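PDB 7B04: nitrite oxidoreductase subunit A from Kuenenia stuttgartiensis, which is a NarG-like subunit of the molybdopterin oxidoreductase family, holding a molybdenum atom, two MD1 ligands and an iron/sulfur cluster (SF4). Local coordinates for residues I248-H252 against L749-F754; R241-C245 against D756-F760; R394-I400 against G429-V433. All coordinates share one frame. Residues are numbered along the deposited sequence.

How the contacts relate
Contacts 1 and 2 are neighbours. Both use helices 238-254 and 753-757, and contact 2 also takes in the start of helix 759-762. Their centres are 11 Å apart. They touch where Phe754 CE1 packs on Cys245 O at 3.9 Å. Contact 1 is the outer of the two, 35 Å from the centre of the chain against 27 Å for contact 2. The Trp758 side chain of contact 2 lies about 13 Å from a bound MD1, too far for direct contact. Contact 3 is separate, and its segments are closer in sequence, 29 residues apart against about 500. Its centre is 53 Å from that of contact 1 and 48 Å from that of contact 2.

Contact 1. Residues I248-H252 against L749-F754; sequences IVDAH and LRDKRF
Residues 248-252 are one helical turn, with His252 N bonded to Ile248 O at 2.9 Å. Residues 749-754 make a bend: Arg750 has positive phi, Asp751 is extended, and a new helix is under way at Arg753. CA atoms are nearest for Ile248 with Phe754 (7.9 Å) and for His252 with Leu749 (7.7 Å). Ile248, in the mt rotamer, is the most buried by the contact. Its CD1 sits over the Phe754 ring face, 4.1 Å from the centroid, a CH-pi contact. Its CG2 is 3.4 Å from Phe754 CE2. His252 (chi1 m) gives NE2 to Asp751 OD1 at 2.8 Å, a His-carboxylate hydrogen bond. Asp751 also forms a salt bridge with Arg753, OD2 to NE at 2.8 Å, and OD1 accepts from Arg753 NH2 at 2.8 Å. A weak capping bond runs from Arg753 N to Asp751 OD2 at 3.3 Å. Leu749 (mt) places CB over the His252 ring, 4.2 Å from its centroid, a CH-pi contact, and CD1 3.8 Å from Val249 CG1. Loop residues Val589 and Phe590 touch Ile248 and Arg753. Helix 238-254 thus packs on the turn between helices 734-749 and 753-757, and helix 174-191 adds Ile186 against Val249 and Leu749.

Contact 2. Residues R241-C245 against D756-F760; sequences RFNNC and DNWKF
This is a helix packed against a break between two short helices, with a tryptophan at the N-cap position. Residues 241-245 are regular helix, with Cys245 N bonded to Arg241 O at 3.0 Å. Trp758 leaves helical geometry (phi/psi -120/27) between helices 753-757 and 759-762. The closest CA pair is Cys245 with Asn757, 7.5 Å apart. The hydrogen bonds come from Arg241, whose chi1 to chi3 are all t. Its extended side chain brings the guanidinium edge to Asn757 O, with NE at 2.8 Å and NH2 at 2.9 Å. The Asn757 carbonyl, just before Trp758, thus takes both bonds. Arg241 NH1 donates to Trp584 O, and the Asn757 amide ND2 bonds to Val589 O. The aromatic contacts centre on Trp758 (chi1 m, chi2 94°). Arg241 CD lies over the face of its six-membered ring, 4.0 Å from the centroid, a CH-pi contact. Phe242 N is at the ring edge, 3.6 Å from Trp758 CZ2, and Phe242 CB is 4.0 Å from the same CZ2. Cys245 (chi1 m) adds an oblique sulfur-aromatic contact, SG 4.6 Å from the five-membered ring centroid. Helix 734-749 also packs on this indole, through Ala739 and Ala742, and Phe242 meets Trp650 edge-to-face. Cys245 SG is 3.6 Å from Asn757 CB and 3.6 Å from Trp758 NE1.

Contact 3. Residues R394-I400 against G429-V433; sequences RVSPKDI and GDFVV
Residues 394-396 are extended and lead into a weakly bonded helical turn, about 397-400. Asp399 N bonds to Ser396 O at 2.7 Å. Residues 429-433 leave a helix and become a strand from Phe431. CA atoms are nearest for Ser396 with Phe431 (5.1 Å) and for Val395 with Val432 (5.8 Å). The two segments meet by van der Waals packing, without hydrogen bonds between them. Gly429 follows helix 422-428 with positive phi (72°), which by itself favours glycine. Asp430 is extended (phi/psi -126/164) and leads into the strand. Its carbonyl O is 3.4 Å from Pro397 CD, and its CB is 3.9 Å from Pro397 CG. The Asp430 carboxylate is taken up by a salt bridge to Arg425 and hydrogen bonds to Tyr404, Gln407 and Thr445. Phe431 has its CA-to-CB bond away from 394-400, yet its CD1 is 4.0 Å from Arg394 CD. Phe431 CA is 3.9 Å from Val395 O. The Arg394 guanidinium reaches on to Tyr831 O. Val432 (chi1 t) points toward the other segment and is the main apolar contact. Its CB meets Val395 CG1 at 3.5 Å, with Val395 in chi1 p. Its CG2 lies 3.6 Å from Pro397 CG and 3.8 Å from Ile400 CD1. The helical turn with Pro397 thus covers one side of an antiparallel strand pair, 431-435 with 440-444. Leu386 of strand 386-388 has backbone hydrogen bonds with both Val395 and Val432. Pro441 of strand 440-444 touches Val432 and Ile400, and Ala443 touches Pro397.

Contact 1. Residues I248-H252 against L749-F754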
ATOM      1  N   ILE B 248      22.910  32.947  16.441  1.00 32.06           N
ATOM      2  CA  ILE B 248      24.298  33.180  16.835  1.00 29.18           C
ATOM      3  C   ILE B 248      25.145  33.526  15.619  1.00 32.48           C
ATOM      4  O   ILE B 248      25.964  34.452  15.653  1.00 43.36           O
ATOM      5  CB  ILE B 248      24.868  31.957  17.574  1.00 29.00           C
ATOM      6  CG1 ILE B 248      24.032  31.615  18.804  1.00 35.52           C
ATOM      7  CG2 ILE B 248      26.308  32.217  17.988  1.00 31.77           C
ATOM      8  CD1 ILE B 248      24.454  30.315  19.462  1.00 37.24           C
ATOM      9  N   VAL B 249      24.972  32.776  14.526  1.00 30.84           N
ATOM     10  CA  VAL B 249      25.736  33.052  13.311  1.00 37.33           C
ATOM     11  C   VAL B 249      25.418  34.448  12.795  1.00 36.68           C
ATOM     12  O   VAL B 249      26.299  35.160  12.297  1.00 34.81           O
ATOM     13  CB  VAL B 249      25.462  31.979  12.241  1.00 36.25           C
ATOM     14  CG1 VAL B 249      26.587  31.949  11.218  1.00 31.96           C
ATOM     15  CG2 VAL B 249      25.287  30.615  12.885  1.00 26.47           C
ATOM     16  N   ASP B 250      24.155  34.861  12.911  1.00 35.89           N
ATOM     17  CA  ASP B 250      23.783  36.219  12.531  1.00 34.63           C
ATOM     18  C   ASP B 250      24.490  37.242  13.409  1.00 29.98           C
ATOM     19  O   ASP B 250      24.913  38.299  12.927  1.00 37.26           O
ATOM     20  CB  ASP B 250      22.267  36.387  12.617  1.00 35.79           C
ATOM     21  CG  ASP B 250      21.797  37.719  12.075  1.00 40.94           C
ATOM     22  OD1 ASP B 250      21.811  37.897  10.838  1.00 38.41           O
ATOM     23  OD2 ASP B 250      21.408  38.588  12.883  1.00 47.16           O
ATOM     24  N   ALA B 251      24.621  36.946  14.704  1.00 29.33           N
ATOM     25  CA  ALA B 251      25.371  37.825  15.596  1.00 35.18           C
ATOM     26  C   ALA B 251      26.827  37.938  15.162  1.00 33.08           C
ATOM     27  O   ALA B 251      27.425  39.017  15.242  1.00 36.81           O
ATOM     28  CB  ALA B 251      25.274  37.322  17.035  1.00 37.86           C
ATOM     29  N   HIS B 252      27.420  36.830  14.709  1.00 32.85           N
ATOM     30  CA  HIS B 252      28.796  36.878  14.223  1.00 35.30           C
ATOM     31  C   HIS B 252      28.883  37.603  12.886  1.00 35.24           C
ATOM     32  O   HIS B 252      29.850  38.330  12.627  1.00 34.74           O
ATOM     33  CB  HIS B 252      29.361  35.464  14.102  1.00 33.07           C
ATOM     34  CG  HIS B 252      29.719  34.840  15.415  1.00 27.60           C
ATOM     35  ND1 HIS B 252      30.879  35.149  16.094  1.00 26.03           N
ATOM     36  CD2 HIS B 252      29.073  33.923  16.174  1.00 36.09           C
ATOM     37  CE1 HIS B 252      30.930  34.451  17.214  1.00 31.50           C
ATOM     38  NE2 HIS B 252      29.847  33.698  17.286  1.00 34.07           N
ATOM     39  N   LEU B 749      33.312  29.209  14.404  1.00 40.17           N
ATOM     40  CA  LEU B 749      33.041  30.539  14.931  1.00 39.11           C
ATOM     41  C   LEU B 749      33.601  30.749  16.329  1.00 41.15           C
ATOM     42  O   LEU B 749      33.362  31.808  16.919  1.00 41.50           O
ATOM     43  CB  LEU B 749      31.534  30.811  14.922  1.00 30.57           C
ATOM     44  CG  LEU B 749      30.954  30.944  13.513  1.00 33.56           C
ATOM     45  CD1 LEU B 749      29.452  31.172  13.554  1.00 31.66           C
ATOM     46  CD2 LEU B 749      31.657  32.062  12.755  1.00 26.75           C
ATOM     47  N   ARG B 750      34.350  29.780  16.861  1.00 41.87           N
ATOM     48  CA  ARG B 750      34.937  29.860  18.200  1.00 36.21           C
ATOM     49  C   ARG B 750      33.883  30.255  19.232  1.00 38.05           C
ATOM     50  O   ARG B 750      34.078  31.152  20.057  1.00 43.27           O
ATOM     51  CB  ARG B 750      36.125  30.823  18.218  1.00 35.66           C
ATOM     52  CG  ARG B 750      36.974  30.765  16.957  1.00 43.69           C
ATOM     53  CD  ARG B 750      38.430  30.459  17.265  1.00 43.97           C
ATOM     54  N   ASP B 751      32.749  29.566  19.174  1.00 35.42           N
ATOM     55  CA  ASP B 751      31.609  29.834  20.037  1.00 35.20           C
ATOM     56  C   ASP B 751      31.198  28.541  20.721  1.00 37.64           C
ATOM     57  O   ASP B 751      31.041  27.508  20.064  1.00 49.90           O
ATOM     58  CB  ASP B 751      30.435  30.411  19.236  1.00 42.83           C
ATOM     59  CG  ASP B 751      29.616  31.404  20.035  1.00 44.66           C
ATOM     60  OD1 ASP B 751      29.842  32.624  19.883  1.00 44.66           O
ATOM     61  OD2 ASP B 751      28.743  30.966  20.811  1.00 44.27           O
ATOM     62  N   LYS B 752      31.024  28.605  22.038  1.00 35.88           N
ATOM     63  CA  LYS B 752      30.610  27.446  22.817  1.00 36.62           C
ATOM     64  C   LYS B 752      29.096  27.341  22.909  1.00 43.00           C
ATOM     65  O   LYS B 752      28.566  26.237  23.081  1.00 50.96           O
ATOM     66  CB  LYS B 752      31.220  27.502  24.222  1.00 26.66           C
ATOM     67  N   ARG B 753      28.400  28.481  22.881  1.00 39.08           N
ATOM     68  CA  ARG B 753      26.940  28.507  22.924  1.00 41.39           C
ATOM     69  C   ARG B 753      26.272  27.610  21.882  1.00 41.00           C
ATOM     70  O   ARG B 753      25.088  27.290  22.039  1.00 36.21           O
ATOM     71  CB  ARG B 753      26.447  29.943  22.728  1.00 36.33           C
ATOM     72  CG  ARG B 753      26.923  30.907  23.797  1.00 36.69           C
ATOM     73  CD  ARG B 753      26.566  32.345  23.457  1.00 42.06           C
ATOM     74  NE  ARG B 753      27.262  32.836  22.271  1.00 42.37           N
ATOM     75  CZ  ARG B 753      27.195  34.090  21.837  1.00 42.17           C
ATOM     76  NH1 ARG B 753      26.468  34.981  22.495  1.00 41.93           N
ATOM     77  NH2 ARG B 753      27.859  34.456  20.750  1.00 43.98           N
ATOM     78  N   PHE B 754      26.981  27.186  20.833  1.00 44.18           N
ATOM     79  CA  PHE B 754      26.384  26.241  19.891  1.00 36.85           C
ATOM     80  C   PHE B 754      26.206  24.868  20.522  1.00 37.09           C
ATOM     81  O   PHE B 754      25.128  24.268  20.436  1.00 39.16           O
ATOM     82  CB  PHE B 754      27.227  26.139  18.620  1.00 36.36           C
ATOM     83  CG  PHE B 754      26.976  27.244  17.635  1.00 36.39           C
ATOM     84  CD1 PHE B 754      25.876  27.208  16.793  1.00 33.37           C
ATOM     85  CD2 PHE B 754      27.846  28.314  17.548  1.00 32.83           C
ATOM     86  CE1 PHE B 754      25.650  28.226  15.886  1.00 29.13           C
ATOM     87  CE2 PHE B 754      27.629  29.329  16.642  1.00 36.61           C
ATOM     88  CZ  PHE B 754      26.528  29.286  15.813  1.00 33.37           C
TER

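Contact 2. Residues R241-C245 against D756-F760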
ATOM      1  N   ARG B 241      14.984  23.819  15.884  1.00 32.69           N
ATOM      2  CA  ARG B 241      15.935  24.271  16.892  1.00 33.02           C
ATOM      3  C   ARG B 241      17.231  24.737  16.242  1.00 28.97           C
ATOM      4  O   ARG B 241      17.821  25.739  16.665  1.00 27.96           O
ATOM      5  CB  ARG B 241      16.200  23.146  17.893  1.00 32.20           C
ATOM      6  CG  ARG B 241      16.999  23.548  19.119  1.00 28.71           C
ATOM      7  CD  ARG B 241      17.211  22.345  20.026  1.00 28.77           C
ATOM      8  NE  ARG B 241      17.956  22.684  21.235  1.00 35.43           N
ATOM      9  CZ  ARG B 241      17.393  23.053  22.380  1.00 31.85           C
ATOM     10  NH1 ARG B 241      16.073  23.136  22.477  1.00 32.26           N
ATOM     11  NH2 ARG B 241      18.150  23.340  23.430  1.00 31.82           N
ATOM     12  N   PHE B 242      17.691  24.017  15.216  1.00 32.62           N
ATOM     13  CA  PHE B 242      18.888  24.428  14.488  1.00 36.64           C
ATOM     14  C   PHE B 242      18.703  25.804  13.859  1.00 33.02           C
ATOM     15  O   PHE B 242      19.602  26.651  13.928  1.00 27.24           O
ATOM     16  CB  PHE B 242      19.234  23.391  13.421  1.00 37.44           C
ATOM     17  CG  PHE B 242      20.493  23.696  12.664  1.00 36.17           C
ATOM     18  CD1 PHE B 242      21.734  23.445  13.225  1.00 31.20           C
ATOM     19  CD2 PHE B 242      20.437  24.237  11.389  1.00 32.51           C
ATOM     20  CE1 PHE B 242      22.896  23.727  12.529  1.00 29.70           C
ATOM     21  CE2 PHE B 242      21.593  24.521  10.689  1.00 33.60           C
ATOM     22  CZ  PHE B 242      22.824  24.265  11.260  1.00 29.53           C
ATOM     23  N   ASN B 243      17.545  25.992  13.267  1.00 31.04           N
ATOM     24  CA  ASN B 243      17.192  27.265  12.617  1.00 36.67           C
ATOM     25  C   ASN B 243      17.238  28.354  13.677  1.00 36.78           C
ATOM     26  O   ASN B 243      17.696  29.439  13.407  1.00 37.27           O
ATOM     27  CB  ASN B 243      15.764  27.161  12.119  1.00 30.00           C
ATOM     28  CG  ASN B 243      15.681  26.336  10.872  1.00 30.00           C
ATOM     29  OD1 ASN B 243      16.668  26.175  10.198  1.00 30.00           O
ATOM     30  ND2 ASN B 243      14.515  25.839  10.552  1.00 30.00           N
ATOM     31  N   ASN B 244      16.750  28.045  14.859  1.00 36.39           N
ATOM     32  CA  ASN B 244      16.758  29.044  15.945  1.00 38.68           C
ATOM     33  C   ASN B 244      18.195  29.401  16.308  1.00 40.09           C
ATOM     34  O   ASN B 244      18.472  30.555  16.490  1.00 39.44           O
ATOM     35  CB  ASN B 244      15.991  28.509  17.144  1.00 30.00           C
ATOM     36  CG  ASN B 244      15.742  29.592  18.149  1.00 30.00           C
ATOM     37  OD1 ASN B 244      16.012  30.740  17.881  1.00 30.00           O
ATOM     38  ND2 ASN B 244      15.268  29.227  19.312  1.00 30.00           N
ATOM     39  N   CYS B 245      19.066  28.408  16.360  1.00 35.43           N
ATOM     40  CA  CYS B 245      20.481  28.539  16.755  1.00 31.75           C
ATOM     41  C   CYS B 245      21.225  29.449  15.797  1.00 30.53           C
ATOM     42  O   CYS B 245      22.219  29.973  16.160  1.00 34.22           O
ATOM     43  CB  CYS B 245      21.144  27.182  16.658  1.00 30.30           C
ATOM     44  SG  CYS B 245      21.034  26.211  18.169  1.00 43.18           S
ATOM     45  N   ASP B 756      26.070  24.207  23.646  1.00 37.21           N
ATOM     46  CA  ASP B 756      25.164  24.286  24.789  1.00 37.43           C
ATOM     47  C   ASP B 756      23.724  24.018  24.370  1.00 32.26           C
ATOM     48  O   ASP B 756      22.968  23.373  25.105  1.00 30.89           O
ATOM     49  CB  ASP B 756      25.290  25.647  25.470  1.00 42.25           C
ATOM     50  CG  ASP B 756      26.683  25.896  26.013  1.00 44.81           C
ATOM     51  OD1 ASP B 756      27.442  24.917  26.168  1.00 40.11           O
ATOM     52  OD2 ASP B 756      27.016  27.068  26.293  1.00 49.40           O
ATOM     53  N   ASN B 757      23.324  24.511  23.195  1.00 30.96           N
ATOM     54  CA  ASN B 757      21.969  24.280  22.713  1.00 33.04           C
ATOM     55  C   ASN B 757      21.737  22.820  22.348  1.00 34.51           C
ATOM     56  O   ASN B 757      20.582  22.395  22.243  1.00 35.21           O
ATOM     57  CB  ASN B 757      21.674  25.185  21.514  1.00 38.23           C
ATOM     58  CG  ASN B 757      21.100  26.528  21.926  1.00 45.82           C
ATOM     59  OD1 ASN B 757      19.893  26.667  22.127  1.00 41.17           O
ATOM     60  ND2 ASN B 757      21.968  27.523  22.065  1.00 40.51           N
ATOM     61  N   TRP B 758      22.805  22.057  22.112  1.00 36.22           N
ATOM     62  CA  TRP B 758      22.727  20.635  21.798  1.00 31.03           C
ATOM     63  C   TRP B 758      23.488  19.793  22.820  1.00 30.48           C
ATOM     64  O   TRP B 758      23.966  18.704  22.501  1.00 35.09           O
ATOM     65  CB  TRP B 758      23.251  20.369  20.387  1.00 32.95           C
ATOM     66  CG  TRP B 758      22.484  21.112  19.349  1.00 30.05           C
ATOM     67  CD1 TRP B 758      22.788  22.332  18.827  1.00 32.35           C
ATOM     68  CD2 TRP B 758      21.275  20.691  18.711  1.00 29.38           C
ATOM     69  NE1 TRP B 758      21.845  22.698  17.898  1.00 33.68           N
ATOM     70  CE2 TRP B 758      20.904  21.707  17.809  1.00 27.61           C
ATOM     71  CE3 TRP B 758      20.469  19.552  18.813  1.00 35.37           C
ATOM     72  CZ2 TRP B 758      19.764  21.619  17.014  1.00 24.89           C
ATOM     73  CZ3 TRP B 758      19.338  19.467  18.023  1.00 32.29           C
ATOM     74  CH2 TRP B 758      18.996  20.494  17.135  1.00 23.53           C
ATOM     75  N   LYS B 759      23.604  20.291  24.055  1.00 37.64           N
ATOM     76  CA  LYS B 759      24.439  19.636  25.061  1.00 38.10           C
ATOM     77  C   LYS B 759      23.975  18.211  25.339  1.00 34.49           C
ATOM     78  O   LYS B 759      24.759  17.259  25.245  1.00 29.13           O
ATOM     79  CB  LYS B 759      24.439  20.459  26.352  1.00 35.23           C
ATOM     80  CG  LYS B 759      25.236  19.832  27.485  1.00 42.28           C
ATOM     81  CD  LYS B 759      26.669  19.557  27.060  1.00 45.91           C
ATOM     82  CE  LYS B 759      27.422  20.851  26.800  1.00 44.06           C
ATOM     83  NZ  LYS B 759      28.822  20.600  26.365  1.00 49.60           N
ATOM     84  N   PHE B 760      22.699  18.044  25.682  1.00 29.74           N
ATOM     85  CA  PHE B 760      22.202  16.720  26.031  1.00 32.70           C
ATOM     86  C   PHE B 760      22.082  15.809  24.816  1.00 32.54           C
ATOM     87  O   PHE B 760      22.119  14.583  24.970  1.00 32.25           O
ATOM     88  CB  PHE B 760      20.865  16.850  26.758  1.00 26.94           C
ATOM     89  CG  PHE B 760      20.935  17.702  27.991  1.00 33.95           C
ATOM     90  CD1 PHE B 760      21.484  17.203  29.160  1.00 38.10           C
ATOM     91  CD2 PHE B 760      20.470  19.006  27.978  1.00 35.59           C
ATOM     92  CE1 PHE B 760      21.560  17.986  30.294  1.00 40.32           C
ATOM     93  CE2 PHE B 760      20.543  19.793  29.111  1.00 34.64           C
ATOM     94  CZ  PHE B 760      21.088  19.282  30.271  1.00 35.79           C
TER

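Contact 3. Residues R394-I400 against G429-V433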
ATOM      1  N   ARG B 394     -21.046  41.969  10.381  1.00 61.72           N
ATOM      2  CA  ARG B 394     -22.067  41.755  11.393  1.00 65.40           C
ATOM      3  C   ARG B 394     -22.281  43.043  12.172  1.00 67.98           C
ATOM      4  O   ARG B 394     -21.345  43.809  12.418  1.00 58.11           O
ATOM      5  CB  ARG B 394     -21.731  40.626  12.363  1.00 61.92           C
ATOM      6  CG  ARG B 394     -21.280  39.324  11.773  1.00 55.90           C
ATOM      7  CD  ARG B 394     -20.498  38.606  12.843  1.00 60.26           C
ATOM      8  NE  ARG B 394     -19.437  37.793  12.285  1.00 71.00           N
ATOM      9  CZ  ARG B 394     -19.617  36.582  11.776  1.00 61.36           C
ATOM     10  NH1 ARG B 394     -20.824  36.031  11.761  1.00 54.86           N
ATOM     11  NH2 ARG B 394     -18.582  35.920  11.288  1.00 54.94           N
ATOM     12  N   VAL B 395     -23.529  43.265  12.568  1.00 67.91           N
ATOM     13  CA  VAL B 395     -23.905  44.466  13.290  1.00 68.12           C
ATOM     14  C   VAL B 395     -23.165  44.508  14.619  1.00 66.46           C
ATOM     15  O   VAL B 395     -22.955  43.476  15.271  1.00 61.48           O
ATOM     16  CB  VAL B 395     -25.426  44.460  13.489  1.00 70.00           C
ATOM     17  CG1 VAL B 395     -25.819  43.097  14.011  1.00 71.58           C
ATOM     18  CG2 VAL B 395     -25.883  45.571  14.425  1.00 69.97           C
ATOM     19  N   SER B 396     -22.725  45.701  15.006  1.00 63.21           N
ATOM     20  CA  SER B 396     -21.924  45.898  16.199  1.00 57.32           C
ATOM     21  C   SER B 396     -22.702  46.736  17.203  1.00 71.78           C
ATOM     22  O   SER B 396     -23.238  47.791  16.832  1.00 79.62           O
ATOM     23  CB  SER B 396     -20.596  46.586  15.873  1.00 51.53           C
ATOM     24  OG  SER B 396     -19.804  46.708  17.041  1.00 52.51           O
ATOM     25  N   PRO B 397     -22.800  46.311  18.467  1.00 69.25           N
ATOM     26  CA  PRO B 397     -23.514  47.132  19.459  1.00 63.60           C
ATOM     27  C   PRO B 397     -23.004  48.561  19.526  1.00 67.31           C
ATOM     28  O   PRO B 397     -23.778  49.468  19.843  1.00 73.24           O
ATOM     29  CB  PRO B 397     -23.277  46.375  20.776  1.00 63.17           C
ATOM     30  CG  PRO B 397     -22.898  44.984  20.366  1.00 62.19           C
ATOM     31  CD  PRO B 397     -22.155  45.137  19.079  1.00 63.19           C
ATOM     32  N   LYS B 398     -21.727  48.798  19.216  1.00 65.56           N
ATOM     33  CA  LYS B 398     -21.223  50.167  19.132  1.00 69.08           C
ATOM     34  C   LYS B 398     -21.975  50.985  18.099  1.00 70.84           C
ATOM     35  O   LYS B 398     -22.143  52.201  18.262  1.00 69.88           O
ATOM     36  CB  LYS B 398     -19.743  50.154  18.758  1.00 64.00           C
ATOM     37  CG  LYS B 398     -18.840  49.443  19.720  1.00 59.46           C
ATOM     38  CD  LYS B 398     -18.116  50.457  20.575  1.00 56.09           C
ATOM     39  CE  LYS B 398     -16.866  49.848  21.170  1.00 61.39           C
ATOM     40  NZ  LYS B 398     -16.136  49.060  20.136  1.00 57.20           N
ATOM     41  N   ASP B 399     -22.461  50.336  17.050  1.00 73.80           N
ATOM     42  CA  ASP B 399     -23.122  51.053  15.971  1.00 72.07           C
ATOM     43  C   ASP B 399     -24.588  51.373  16.254  1.00 69.56           C
ATOM     44  O   ASP B 399     -25.134  52.287  15.632  1.00 71.97           O
ATOM     45  CB  ASP B 399     -22.978  50.244  14.671  1.00 71.60           C
ATOM     46  CG  ASP B 399     -21.527  50.147  14.213  1.00 74.31           C
ATOM     47  OD1 ASP B 399     -20.728  51.021  14.628  1.00 70.29           O
ATOM     48  OD2 ASP B 399     -21.177  49.197  13.474  1.00 67.03           O
ATOM     49  N   ILE B 400     -25.230  50.579  17.107  1.00 68.51           N
ATOM     50  CA  ILE B 400     -26.673  50.783  17.423  1.00 67.30           C
ATOM     51  C   ILE B 400     -26.864  51.052  18.907  1.00 66.53           C
ATOM     52  O   ILE B 400     -28.000  51.234  19.311  1.00 73.39           O
ATOM     53  CB  ILE B 400     -27.486  49.553  17.007  1.00 68.17           C
ATOM     54  CG1 ILE B 400     -26.912  48.282  17.630  1.00 67.22           C
ATOM     55  CG2 ILE B 400     -27.547  49.462  15.503  1.00 68.90           C
ATOM     56  CD1 ILE B 400     -27.955  47.330  18.118  1.00 64.33           C
ATOM     57  N   GLY B 429     -14.250  42.427  19.414  1.00 52.86           N
ATOM     58  CA  GLY B 429     -15.506  43.134  19.722  1.00 61.96           C
ATOM     59  C   GLY B 429     -16.663  42.276  20.202  1.00 61.44           C
ATOM     60  O   GLY B 429     -16.435  41.179  20.673  1.00 61.66           O
ATOM     61  N   ASP B 430     -17.875  42.809  20.055  1.00 56.59           N
ATOM     62  CA  ASP B 430     -19.155  42.202  20.487  1.00 55.81           C
ATOM     63  C   ASP B 430     -20.107  42.147  19.295  1.00 60.03           C
ATOM     64  O   ASP B 430     -19.827  42.798  18.303  1.00 64.07           O
ATOM     65  CB  ASP B 430     -19.775  43.047  21.590  1.00 57.83           C
ATOM     66  CG  ASP B 430     -19.128  42.803  22.930  1.00 62.02           C
ATOM     67  OD1 ASP B 430     -18.673  41.702  23.125  1.00 66.50           O
ATOM     68  OD2 ASP B 430     -19.084  43.712  23.749  1.00 58.88           O
ATOM     69  N   PHE B 431     -21.173  41.352  19.379  1.00 61.78           N
ATOM     70  CA  PHE B 431     -22.088  41.209  18.260  1.00 60.59           C
ATOM     71  C   PHE B 431     -23.524  41.323  18.744  1.00 60.66           C
ATOM     72  O   PHE B 431     -23.818  41.198  19.939  1.00 59.85           O
ATOM     73  CB  PHE B 431     -21.854  39.876  17.545  1.00 61.95           C
ATOM     74  CG  PHE B 431     -20.414  39.524  17.424  1.00 62.75           C
ATOM     75  CD1 PHE B 431     -19.629  40.081  16.430  1.00 62.20           C
ATOM     76  CD2 PHE B 431     -19.826  38.666  18.330  1.00 58.78           C
ATOM     77  CE1 PHE B 431     -18.286  39.759  16.325  1.00 63.92           C
ATOM     78  CE2 PHE B 431     -18.492  38.342  18.235  1.00 64.88           C
ATOM     79  CZ  PHE B 431     -17.720  38.889  17.231  1.00 64.15           C
ATOM     80  N   VAL B 432     -24.430  41.461  17.782  1.00 65.52           N
ATOM     81  CA  VAL B 432     -25.820  41.770  18.075  1.00 66.05           C
ATOM     82  C   VAL B 432     -26.687  40.624  17.580  1.00 66.82           C
ATOM     83  O   VAL B 432     -26.500  40.109  16.467  1.00 65.30           O
ATOM     84  CB  VAL B 432     -26.243  43.109  17.441  1.00 59.52           C
ATOM     85  CG1 VAL B 432     -27.764  43.228  17.360  1.00 56.45           C
ATOM     86  CG2 VAL B 432     -25.653  44.275  18.217  1.00 62.84           C
ATOM     87  N   VAL B 433     -27.688  40.292  18.387  1.00 66.64           N
ATOM     88  CA  VAL B 433     -28.697  39.285  18.108  1.00 65.92           C
ATOM     89  C   VAL B 433     -30.034  39.927  18.430  1.00 68.98           C
ATOM     90  O   VAL B 433     -30.114  40.941  19.135  1.00 72.69           O
ATOM     91  CB  VAL B 433     -28.511  37.989  18.927  1.00 67.17           C
ATOM     92  CG1 VAL B 433     -27.068  37.568  18.946  1.00 65.60           C
ATOM     93  CG2 VAL B 433     -29.040  38.203  20.347  1.00 66.90           C
TER